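Long-range contacts in phosphoglycolate phosphatase (PDB 2HDO), which probably hydrolyses 2-phosphoglycolate to glycolate and phosphate, as a phosphatase of the haloacid dehalogenase (HAD) superfamily: residues A[90-94]-A[121-125]; A[3-9]-A[204-208]. Residue numbers count along the deposited sequence, not the author numbering.

Interaction 1: A[90-94]-A[121-125]; sequences SLFEQ and FMMRM
Residues 90-94 lie at the C-terminal end of the short helix 88-94, and 121-124 continue a 3-10 segment ahead of strand 125-129. Both belong to the Rossmann-like core of a HAD-family hydrolase, where 125-129 is an edge strand of the parallel sheet. In the turn, R124 N donates a hydrogen bond to F121 O (2.9 Å) and M125 N to M122 O (3.1 Å). The backbones come closest at F92 and F121, with CA atoms 6.3 Å apart. These two side chains point at each other. F92 takes chi1 m (-77°) and F121 takes chi1 p (76°), which sets their rings in an offset stack: centroids 4.7 Å apart, planes at 11°. The methyl of selenomethionine M125 reaches the F92 ring, with CE 3.6 Å from F92 CZ. M125 and F92 also touch L101 of strand 100-104, so the contact packs against the sheet. On the exposed side R124 extends (chi2 and chi3 t) across the end of the helix. Its guanidinium lies with one face over F92 O and E93 CA. F92 O is 3.3 Å from R124 NE, but the angle is too poor for a hydrogen bond. E93 OE1 meets R124 NH2 in a salt bridge at 3.3 Å.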
loop_
_atom_site.group_PDB
_atom_site.type_symbol
_atom_site.label_atom_id
_atom_site.label_comp_id
_atom_site.label_asym_id
_atom_site.label_seq_id
_atom_site.Cartn_x
_atom_site.Cartn_y
_atom_site.Cartn_z
ATOM N N SER A 90 10.595 14.905 0.192
ATOM C CA SER A 90 10.513 16.150 0.953
ATOM C C SER A 90 9.648 15.990 2.177
ATOM O O SER A 90 9.882 16.584 3.223
ATOM C CB SER A 90 9.909 17.250 0.102
ATOM O OG SER A 90 10.671 17.475 -1.060
ATOM N N LEU A 91 8.594 15.206 2.031
ATOM C CA LEU A 91 7.697 14.960 3.137
ATOM C C LEU A 91 8.448 14.320 4.287
ATOM O O LEU A 91 8.319 14.733 5.424
ATOM C CB LEU A 91 6.534 14.089 2.711
ATOM C CG LEU A 91 5.627 13.553 3.825
ATOM C CD1 LEU A 91 4.855 14.691 4.454
ATOM C CD2 LEU A 91 4.724 12.454 3.287
ATOM N N PHE A 92 9.205 13.275 3.995
ATOM C CA PHE A 92 9.903 12.542 5.030
ATOM C C PHE A 92 11.074 13.348 5.671
ATOM O O PHE A 92 11.404 13.141 6.842
ATOM C CB PHE A 92 10.294 11.146 4.500
ATOM C CG PHE A 92 9.142 10.192 4.453
ATOM C CD1 PHE A 92 8.650 9.678 5.622
ATOM C CD2 PHE A 92 8.551 9.817 3.269
ATOM C CE1 PHE A 92 7.569 8.839 5.643
ATOM C CE2 PHE A 92 7.457 8.941 3.259
ATOM C CZ PHE A 92 6.958 8.452 4.432
ATOM N N GLU A 93 11.580 14.343 4.944
ATOM C CA GLU A 93 12.541 15.305 5.523
ATOM C C GLU A 93 11.888 16.242 6.529
ATOM O O GLU A 93 12.571 16.759 7.420
ATOM C CB GLU A 93 13.195 16.180 4.449
ATOM C CG GLU A 93 13.751 15.478 3.217
ATOM C CD GLU A 93 15.055 14.798 3.454
ATOM O OE1 GLU A 93 15.415 14.621 4.637
ATOM O OE2 GLU A 93 15.728 14.446 2.454
ATOM N N GLN A 94 10.600 16.516 6.378
ATOM C CA GLN A 94 9.942 17.557 7.169
ATOM C C GLN A 94 9.050 17.006 8.296
ATOM O O GLN A 94 8.739 17.729 9.237
ATOM C CB GLN A 94 9.082 18.434 6.260
ATOM C CG GLN A 94 9.807 19.215 5.151
ATOM C CD GLN A 94 10.844 20.178 5.661
ATOM O OE1 GLN A 94 10.655 20.842 6.690
ATOM N NE2 GLN A 94 11.959 20.271 4.939
ATOM N N PHE A 121 14.554 7.169 3.131
ATOM C CA PHE A 121 13.466 7.429 4.091
ATOM C C PHE A 121 13.080 6.170 4.838
ATOM O O PHE A 121 12.553 6.244 5.928
ATOM C CB PHE A 121 12.230 8.104 3.452
ATOM C CG PHE A 121 11.364 7.175 2.646
ATOM C CD1 PHE A 121 10.409 6.371 3.272
ATOM C CD2 PHE A 121 11.490 7.107 1.281
ATOM C CE1 PHE A 121 9.622 5.514 2.541
ATOM C CE2 PHE A 121 10.705 6.267 0.552
ATOM C CZ PHE A 121 9.766 5.459 1.184
HETATM N N MSE A 122 13.383 4.990 4.285
HETATM C CA MSE A 122 13.113 3.779 5.049
HETATM C C MSE A 122 13.849 3.679 6.402
HETATM O O MSE A 122 13.376 2.967 7.311
HETATM C CB MSE A 122 13.388 2.539 4.185
HETATM C CG MSE A 122 12.535 2.484 2.954
HETATM SE SE MSE A 122 10.670 2.029 3.383
HETATM C CE MSE A 122 10.962 0.162 3.905
HETATM N N MSE A 123 14.977 4.378 6.552
HETATM C CA MSE A 123 15.676 4.458 7.833
HETATM C C MSE A 123 14.868 5.166 8.920
HETATM O O MSE A 123 15.219 5.074 10.099
HETATM C CB MSE A 123 17.019 5.169 7.674
HETATM C CG MSE A 123 17.988 4.454 6.743
HETATM SE SE MSE A 123 19.536 3.666 7.662
HETATM C CE MSE A 123 20.365 5.337 8.241
ATOM N N ARG A 124 13.809 5.877 8.531
ATOM C CA ARG A 124 12.935 6.569 9.500
ATOM C C ARG A 124 11.751 5.725 9.959
ATOM O O ARG A 124 10.959 6.152 10.804
ATOM C CB ARG A 124 12.378 7.856 8.918
ATOM C CG ARG A 124 13.433 8.831 8.483
ATOM C CD ARG A 124 12.823 10.193 8.181
ATOM N NE ARG A 124 13.786 10.997 7.422
ATOM C CZ ARG A 124 14.688 11.823 7.961
ATOM N NH1 ARG A 124 14.764 12.020 9.282
ATOM N NH2 ARG A 124 15.518 12.479 7.160
HETATM N N MSE A 125 11.590 4.557 9.357
HETATM C CA MSE A 125 10.483 3.686 9.677
HETATM C C MSE A 125 10.726 2.928 10.966
HETATM O O MSE A 125 11.716 2.223 11.114
HETATM C CB MSE A 125 10.151 2.721 8.516
HETATM C CG MSE A 125 9.858 3.344 7.170
HETATM SE SE MSE A 125 8.216 4.367 7.249
HETATM C CE MSE A 125 8.020 5.143 5.500
#

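Interaction 2: A[3-9]-A[204-208]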
loop_
_atom_site.group_PDB
_atom_site.type_symbol
_atom_site.label_atom_id
_atom_site.label_comp_id
_atom_site.label_asym_id
_atom_site.label_seq_id
_atom_site.Cartn_x
_atom_site.Cartn_y
_atom_site.Cartn_z
ATOM N N THR A 3 -2.851 16.267 17.814
ATOM C CA THR A 3 -2.696 15.539 16.538
ATOM C C THR A 3 -2.139 14.110 16.759
ATOM O O THR A 3 -2.100 13.606 17.873
ATOM C CB THR A 3 -1.825 16.356 15.569
ATOM O OG1 THR A 3 -1.891 15.805 14.236
ATOM C CG2 THR A 3 -0.359 16.430 16.070
ATOM N N TYR A 4 -1.689 13.467 15.698
ATOM C CA TYR A 4 -1.361 12.042 15.758
ATOM C C TYR A 4 0.047 11.764 16.310
ATOM O O TYR A 4 0.969 12.568 16.126
ATOM C CB TYR A 4 -1.482 11.463 14.362
ATOM C CG TYR A 4 -2.878 11.601 13.790
ATOM C CD1 TYR A 4 -3.891 10.743 14.202
ATOM C CD2 TYR A 4 -3.194 12.597 12.868
ATOM C CE1 TYR A 4 -5.178 10.852 13.683
ATOM C CE2 TYR A 4 -4.483 12.732 12.381
ATOM C CZ TYR A 4 -5.475 11.874 12.794
ATOM O OH TYR A 4 -6.751 11.961 12.282
ATOM N N GLN A 5 0.182 10.603 16.970
ATOM C CA GLN A 5 1.466 10.084 17.431
ATOM C C GLN A 5 2.149 9.166 16.410
ATOM O O GLN A 5 3.367 8.971 16.467
ATOM C CB GLN A 5 1.312 9.298 18.703
ATOM C CG GLN A 5 0.952 10.144 19.885
ATOM C CD GLN A 5 0.518 9.314 21.092
ATOM O OE1 GLN A 5 0.984 8.193 21.277
ATOM N NE2 GLN A 5 -0.383 9.864 21.910
ATOM N N ALA A 6 1.355 8.583 15.512
ATOM C CA ALA A 6 1.887 7.693 14.509
ATOM C C ALA A 6 1.213 7.906 13.175
ATOM O O ALA A 6 0.000 8.177 13.108
ATOM C CB ALA A 6 1.736 6.218 14.937
ATOM N N LEU A 7 2.012 7.740 12.127
ATOM C CA LEU A 7 1.549 7.699 10.751
ATOM C C LEU A 7 1.994 6.398 10.139
ATOM O O LEU A 7 3.180 6.104 10.136
ATOM C CB LEU A 7 2.123 8.834 9.931
ATOM C CG LEU A 7 1.838 10.245 10.358
ATOM C CD1 LEU A 7 2.452 11.188 9.299
ATOM C CD2 LEU A 7 0.387 10.531 10.555
HETATM N N MSE A 8 1.024 5.606 9.682
HETATM C CA MSE A 8 1.311 4.381 8.934
HETATM C C MSE A 8 0.953 4.590 7.502
HETATM O O MSE A 8 -0.049 5.225 7.220
HETATM C CB MSE A 8 0.501 3.215 9.493
HETATM C CG MSE A 8 0.755 2.979 10.935
HETATM SE SE MSE A 8 2.513 2.167 11.256
HETATM C CE MSE A 8 3.290 3.482 12.583
ATOM N N PHE A 9 1.764 4.062 6.602
ATOM C CA PHE A 9 1.608 4.270 5.187
ATOM C C PHE A 9 1.487 2.926 4.462
ATOM O O PHE A 9 2.210 1.998 4.754
ATOM C CB PHE A 9 2.833 4.967 4.564
ATOM C CG PHE A 9 3.077 6.363 5.066
ATOM C CD1 PHE A 9 3.778 6.544 6.244
ATOM C CD2 PHE A 9 2.614 7.479 4.378
ATOM C CE1 PHE A 9 3.998 7.807 6.752
ATOM C CE2 PHE A 9 2.866 8.759 4.876
ATOM C CZ PHE A 9 3.534 8.914 6.071
ATOM N N ILE A 204 0.134 16.657 4.079
ATOM C CA ILE A 204 0.218 15.915 5.350
ATOM C C ILE A 204 0.877 16.787 6.436
ATOM O O ILE A 204 0.479 16.722 7.591
ATOM C CB ILE A 204 0.964 14.578 5.161
ATOM C CG1 ILE A 204 0.170 13.725 4.163
ATOM C CG2 ILE A 204 1.162 13.877 6.521
ATOM C CD1 ILE A 204 0.836 12.409 3.658
ATOM N N LEU A 205 1.830 17.648 6.061
ATOM C CA LEU A 205 2.477 18.502 7.051
ATOM C C LEU A 205 1.520 19.444 7.734
ATOM O O LEU A 205 1.824 19.925 8.838
ATOM C CB LEU A 205 3.643 19.297 6.450
ATOM C CG LEU A 205 4.740 18.460 5.791
ATOM C CD1 LEU A 205 5.770 19.374 5.124
ATOM C CD2 LEU A 205 5.377 17.565 6.831
ATOM N N GLU A 206 0.392 19.751 7.103
ATOM C CA GLU A 206 -0.595 20.648 7.709
ATOM C C GLU A 206 -1.162 20.072 9.020
ATOM O O GLU A 206 -1.641 20.833 9.848
ATOM C CB GLU A 206 -1.747 20.954 6.747
ATOM C CG GLU A 206 -1.356 21.715 5.448
ATOM C CD GLU A 206 -2.375 21.532 4.291
ATOM N N LEU A 207 -1.105 18.754 9.220
ATOM C CA LEU A 207 -1.501 18.161 10.505
ATOM C C LEU A 207 -0.585 18.530 11.652
ATOM O O LEU A 207 -0.935 18.268 12.798
ATOM C CB LEU A 207 -1.500 16.633 10.454
ATOM C CG LEU A 207 -2.297 15.841 9.404
ATOM C CD1 LEU A 207 -1.799 14.397 9.359
ATOM C CD2 LEU A 207 -3.732 15.892 9.735
ATOM N N PHE A 208 0.603 19.044 11.361
ATOM C CA PHE A 208 1.643 19.282 12.385
ATOM C C PHE A 208 2.124 20.732 12.379
ATOM O O PHE A 208 1.301 21.642 12.354
ATOM C CB PHE A 208 2.811 18.331 12.164
ATOM C CG PHE A 208 2.389 16.883 12.066
ATOM C CD1 PHE A 208 2.070 16.165 13.206
ATOM C CD2 PHE A 208 2.275 16.251 10.839
ATOM C CE1 PHE A 208 1.648 14.846 13.128
ATOM C CE2 PHE A 208 1.849 14.930 10.761
ATOM C CZ PHE A 208 1.525 14.233 11.901
#
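F208 sets its ring against T3, Y4 and L7. Its CD1 is 3.8 Å from T3 CG2, and its CE2 is 4.1 Å from L7 CD1. The edge of the ring faces the Y4 carbonyl, with F208 CE1 3.8 Å from Y4 O. P96 and L99 also pack on F208. The CA-to-CB bond of L207 points toward residues 3-9. Its CD1 rests 4.2 Å from Y4 CD2, and its carbonyl accepts the one hydrogen bond of the contact, from T3 OG1 to L207 O at 3.0 Å. The CA atoms of T3 and L207 are 6.7 Å apart. The gap then widens, with L7 CA 9.9 Å from I204 CA, and side chains fill it.

The strand 6-9 is a central strand of the parallel sheet in the Rossmann-like HAD core. It hydrogen-bonds along its edges to the neighbouring strands 100-104 and 158-162. Residues 204-207 have helical phi/psi values and form a short turn, with L207 N hydrogen-bonded to I204 O at 3.0 Å and F208 N to L205 O at 2.9 Å. This turn covers one face of the sheet, so the last modelled residues of the chain lie against its first strand. L7 CD1 meets I204 CG2 at 4.1 Å. I204 CD1 approaches the edge of the F9 ring, 4.4 Å from F9 CE2. The hydroxyl of Y4 turns to other partners, hydrogen-bonding D177 OD2 and H196 NE2.

In the fold
Interaction 1 lies within the long loop of chain closed by interaction 2. Their centres are about 13 Å apart, on the same side of the chain's centre, and they touch directly. The F92 and F9 rings meet with their planes at about 60°, and F92 CZ is 3.8 Å from F9 CE1. L91 CD2 packs on I204 CD1 at 3.9 Å, and Q94 CB on L205 CD1 at 3.6 Å. Helix 88-94 thus sits between the 121-125 turn and the C-terminal turn. Strand 6-9 leads into D10, D12 and T14, consistent with the HAD catalytic motif DxDx(T/V). F9 touches these residues, and F92 lies near them without contact.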